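Local coordinates for tRNA (guanine(26)-N(2))-dimethyltransferase (Pyrococcus horikoshii, PDB 2DUL), which probably dimethylates the exocyclic N2 of guanine 26 in a number of tRNAs, using S-adenosyl-L-methionine as the methyl donor, at residues Phe146-Leu151 with Ala209-Gly214; Gly214-Leu219 with Lys232-Ala237. All blocks are in the same frame, centred on the assembly; numbering follows the deposited sequence.

Interaction 1: residues Phe146-Leu151 with Ala209-Gly214; sequences FLDTAL and AKYDLG
Asp148 takes two donors on a single carboxylate oxygen: Tyr211 OH gives a hydrogen bond to Asp148 OD1 at 2.7 Å, and Lys210 NZ makes a salt bridge to the same OD1 at 2.6 Å. Both meet OD1 on its syn side, but from opposite faces of the carboxylate, so the oxygen sits between phenol and ammonium. The carboxylate plane is turned 31° from the Tyr211 ring, with OD1 at the ring's edge, near its plane. Asp148 CG stands anti to the backbone N (chi1 -168°), and the end of the side chain comes nearer to 209-214 than its root.

Lys210 reaches over Tyr211. Its CG rides 3.9 Å above the centre of the Tyr211 ring, and a final bend at chi4 (-64°) sets NZ for Asp148, the two side chains meeting at about a right angle. Beside these polar groups, Leu151 CB touches Tyr211 CE2 at 4.0 Å, an oblique approach to the ring, while Leu213 CD1 comes to Leu151 O.

Arg152 adds a second layer, with NH2 in a salt bridge to Asp148 OD2 and NE hydrogen-bonded to Tyr211 OH. The contact thus joins helix 144-153 to the type I turn, Ala209 to Asp212, that leads from helix 192-209 into strand 213-223; Leu151 also packs on Tyr207 of helix 192-209 and on Leu160 of strand 158-164.

Interaction 2: residues Gly214-Leu219 with Lys232-Ala237; sequences GIDVIL and KLKDGA
An antiparallel beta hairpin, strands 213-223 and 226-235, supplies this contact, here at the end far from its turn. Gly214 and Lys234 form a hydrogen-bonded pair: Gly214 N gives to Lys234 O and Lys234 N returns to Gly214 O, each at 2.8 Å. Asp216 and Lys232 make the next such pair, the Lys232 N to Asp216 O bond being nearly straight at H (174°). Between them Ile215 and Leu233 are a non-hydrogen-bonded pair, and Ile215 CG2 meets Leu233 CD2 at 3.8 Å on the face where Ile215 also packs against Val201 and Ala205 of helix 192-209.

In the mixed sheet of this class I-like methyltransferase, strand 213-223 is an outermost strand and 226-235 continues the sheet inward to 158-164. Past Asp216 a classic beta bulge sets both Ile218 and Leu219 opposite Phe230, to which their backbones are hydrogen-bonded; Ile218 CD1 still reaches Lys232 CB at 4.0 Å.

Asp216, Lys232 and Lys234 start their side chains on the other face. Lys234 folds back, bent at chi2, chi3 and chi4, its CB and CG lying against the Gly214 carbonyl, and its NZ makes a salt bridge to Asp216 OD2 at 2.8 Å from above the carboxylate plane. An alanine here would probably leave Asp216 OD2 without its positive mate and strip the Gly214 carbonyl of the cover from CG, though CB would remain. Lys232 instead sends NZ away to the backbone O of Arg157.

From the N terminus, helix 144-153 comes first, and interaction 1 closes a loop of 57 residues, a little over half of them helical, when the chain returns at 209-214 after helix 192-209. Gly214 ends one segment of interaction 1 and begins one of interaction 2, and from it the chain runs straight into interaction 2, whose much shorter loop of 12 residues is the rest of the hairpin. The two are therefore in series, neither enclosing nor crossing the other. They also touch in space: Asp212 O probably accepts a hydrogen bond from Gly236 N, and Leu151 CD2 packs on Leu233 CD2 at 3.9 Å. Helix 144-153, the turn and the edge hairpin of the sheet are so tied together.

Interaction 1: residues Phe146-Leu151 with Ala209-Gly214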
# COMPACT_ATOMS: atom_id res chain seq x y z
N PHE A 146 -1.55 0.66 15.06
CA PHE A 146 -2.41 -0.51 14.85
C PHE A 146 -1.71 -1.72 14.20
O PHE A 146 -2.27 -2.82 14.16
CB PHE A 146 -3.60 -0.14 13.95
CG PHE A 146 -4.41 1.02 14.46
CD1 PHE A 146 -5.23 0.89 15.58
CD2 PHE A 146 -4.36 2.25 13.81
CE1 PHE A 146 -5.98 1.96 16.05
CE2 PHE A 146 -5.11 3.34 14.27
CZ PHE A 146 -5.92 3.19 15.39
N LEU A 147 -0.50 -1.51 13.69
CA LEU A 147 0.23 -2.56 12.99
C LEU A 147 0.53 -3.84 13.75
O LEU A 147 0.31 -4.94 13.23
CB LEU A 147 1.54 -2.01 12.43
CG LEU A 147 2.40 -3.05 11.69
CD1 LEU A 147 1.66 -3.53 10.44
CD2 LEU A 147 3.75 -2.43 11.31
N ASP A 148 1.04 -3.72 14.98
CA ASP A 148 1.39 -4.92 15.73
C ASP A 148 0.18 -5.81 16.01
O ASP A 148 0.25 -7.03 15.88
CB ASP A 148 2.08 -4.57 17.04
CG ASP A 148 2.72 -5.78 17.70
OD1 ASP A 148 3.60 -6.40 17.07
OD2 ASP A 148 2.32 -6.13 18.83
N THR A 149 -0.94 -5.19 16.37
CA THR A 149 -2.14 -5.97 16.65
C THR A 149 -2.70 -6.59 15.37
O THR A 149 -3.19 -7.72 15.38
CB THR A 149 -3.22 -5.10 17.34
OG1 THR A 149 -2.65 -4.50 18.51
CG2 THR A 149 -4.41 -5.97 17.77
N ALA A 150 -2.63 -5.86 14.26
CA ALA A 150 -3.13 -6.41 13.00
C ALA A 150 -2.33 -7.66 12.64
O ALA A 150 -2.87 -8.62 12.09
CB ALA A 150 -3.03 -5.37 11.89
N LEU A 151 -1.04 -7.64 12.96
CA LEU A 151 -0.16 -8.76 12.66
C LEU A 151 -0.48 -9.99 13.49
O LEU A 151 -0.02 -11.09 13.19
CB LEU A 151 1.31 -8.36 12.85
CG LEU A 151 1.87 -7.51 11.71
CD1 LEU A 151 3.21 -6.90 12.11
CD2 LEU A 151 2.03 -8.39 10.46
N ALA A 209 8.34 -10.35 12.02
CA ALA A 209 9.34 -11.36 12.36
C ALA A 209 9.21 -12.02 13.73
O ALA A 209 9.40 -13.23 13.85
CB ALA A 209 10.76 -10.79 12.18
N LYS A 210 8.88 -11.24 14.76
CA LYS A 210 8.78 -11.83 16.09
C LYS A 210 7.69 -12.90 16.24
O LYS A 210 7.73 -13.68 17.18
CB LYS A 210 8.60 -10.74 17.16
CG LYS A 210 7.30 -9.96 17.10
CD LYS A 210 7.29 -8.91 18.21
CE LYS A 210 6.07 -7.98 18.12
NZ LYS A 210 6.11 -7.18 16.87
N TYR A 211 6.74 -12.93 15.32
CA TYR A 211 5.67 -13.93 15.37
C TYR A 211 6.07 -15.12 14.50
O TYR A 211 5.24 -15.98 14.20
CB TYR A 211 4.38 -13.32 14.84
CG TYR A 211 3.92 -12.13 15.65
CD1 TYR A 211 3.59 -12.28 17.00
CD2 TYR A 211 3.87 -10.86 15.09
CE1 TYR A 211 3.20 -11.18 17.78
CE2 TYR A 211 3.49 -9.74 15.87
CZ TYR A 211 3.16 -9.92 17.21
OH TYR A 211 2.80 -8.83 17.98
N ASP A 212 7.34 -15.16 14.12
CA ASP A 212 7.87 -16.20 13.24
C ASP A 212 7.08 -16.19 11.93
O ASP A 212 6.65 -17.23 11.42
CB ASP A 212 7.81 -17.58 13.91
CG ASP A 212 8.80 -17.71 15.07
OD1 ASP A 212 9.79 -16.93 15.10
OD2 ASP A 212 8.61 -18.59 15.93
N LEU A 213 6.89 -14.98 11.41
CA LEU A 213 6.17 -14.77 10.16
C LEU A 213 7.06 -13.97 9.22
O LEU A 213 7.81 -13.10 9.66
CB LEU A 213 4.89 -13.97 10.39
CG LEU A 213 3.77 -14.57 11.22
CD1 LEU A 213 2.69 -13.50 11.44
CD2 LEU A 213 3.19 -15.81 10.52
N GLY A 214 6.97 -14.28 7.93
CA GLY A 214 7.73 -13.54 6.94
C GLY A 214 6.68 -12.88 6.07
O GLY A 214 5.49 -12.98 6.36

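Interaction 2: residues Gly214-Leu219 with Lys232-Ala237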
# COMPACT_ATOMS: atom_id res chain seq x y z
N GLY A 214 6.97 -14.28 7.93
CA GLY A 214 7.73 -13.54 6.94
C GLY A 214 6.68 -12.88 6.07
O GLY A 214 5.49 -12.98 6.36
N ILE A 215 7.10 -12.18 5.02
CA ILE A 215 6.14 -11.57 4.11
C ILE A 215 6.60 -11.63 2.67
O ILE A 215 7.80 -11.74 2.38
CB ILE A 215 5.89 -10.05 4.43
CG1 ILE A 215 7.17 -9.25 4.20
CG2 ILE A 215 5.35 -9.88 5.84
CD1 ILE A 215 6.95 -7.74 4.09
N ASP A 216 5.62 -11.58 1.78
CA ASP A 216 5.85 -11.53 0.34
C ASP A 216 5.03 -10.31 -0.05
O ASP A 216 3.87 -10.19 0.36
CB ASP A 216 5.28 -12.75 -0.38
CG ASP A 216 6.27 -13.90 -0.46
OD1 ASP A 216 7.49 -13.65 -0.35
OD2 ASP A 216 5.82 -15.05 -0.65
N VAL A 217 5.61 -9.40 -0.81
CA VAL A 217 4.86 -8.22 -1.22
C VAL A 217 3.97 -8.58 -2.40
O VAL A 217 4.43 -9.13 -3.40
CB VAL A 217 5.79 -7.07 -1.62
CG1 VAL A 217 4.97 -5.87 -2.08
CG2 VAL A 217 6.67 -6.68 -0.45
N ILE A 218 2.68 -8.28 -2.28
CA ILE A 218 1.74 -8.54 -3.35
C ILE A 218 1.76 -7.32 -4.26
O ILE A 218 1.91 -7.43 -5.48
CB ILE A 218 0.31 -8.74 -2.81
CG1 ILE A 218 0.26 -10.00 -1.93
CG2 ILE A 218 -0.68 -8.84 -3.96
CD1 ILE A 218 -1.01 -10.13 -1.11
N LEU A 219 1.63 -6.15 -3.65
CA LEU A 219 1.62 -4.89 -4.38
C LEU A 219 1.83 -3.74 -3.42
O LEU A 219 1.14 -3.64 -2.41
CB LEU A 219 0.29 -4.70 -5.10
CG LEU A 219 0.03 -3.31 -5.69
CD1 LEU A 219 1.04 -3.03 -6.79
CD2 LEU A 219 -1.39 -3.25 -6.24
N LYS A 232 1.53 -10.55 1.85
CA LYS A 232 1.04 -11.89 2.15
C LYS A 232 1.93 -12.43 3.26
O LYS A 232 3.14 -12.53 3.10
CB LYS A 232 1.17 -12.78 0.91
CG LYS A 232 0.78 -14.24 1.15
CD LYS A 232 -0.71 -14.40 1.39
CE LYS A 232 -1.10 -15.88 1.39
NZ LYS A 232 -2.55 -16.10 1.61
N LEU A 233 1.33 -12.76 4.39
CA LEU A 233 2.09 -13.28 5.52
C LEU A 233 2.55 -14.71 5.22
O LEU A 233 1.80 -15.50 4.65
CB LEU A 233 1.25 -13.23 6.79
CG LEU A 233 0.81 -11.81 7.19
CD1 LEU A 233 -0.06 -11.86 8.43
CD2 LEU A 233 2.04 -10.95 7.46
N LYS A 234 3.79 -15.01 5.60
CA LYS A 234 4.36 -16.34 5.40
C LYS A 234 4.58 -16.97 6.77
O LYS A 234 5.17 -16.36 7.66
CB LYS A 234 5.69 -16.22 4.64
CG LYS A 234 5.60 -15.35 3.39
CD LYS A 234 4.60 -15.90 2.38
CE LYS A 234 5.05 -17.24 1.81
NZ LYS A 234 6.35 -17.13 1.10
N ASP A 235 4.12 -18.21 6.94
CA ASP A 235 4.22 -18.89 8.23
C ASP A 235 5.48 -19.71 8.46
O ASP A 235 5.68 -20.74 7.82
CB ASP A 235 2.99 -19.78 8.42
CG ASP A 235 2.88 -20.35 9.82
OD1 ASP A 235 3.80 -20.14 10.64
OD2 ASP A 235 1.87 -21.03 10.10
N GLY A 236 6.32 -19.25 9.38
CA GLY A 236 7.55 -19.97 9.69
C GLY A 236 8.73 -19.11 10.09
O GLY A 236 8.97 -18.05 9.51
N ALA A 237 9.48 -19.57 11.09
CA ALA A 237 10.65 -18.85 11.58
C ALA A 237 11.65 -18.63 10.44
O ALA A 237 12.19 -17.54 10.28
CB ALA A 237 11.32 -19.64 12.72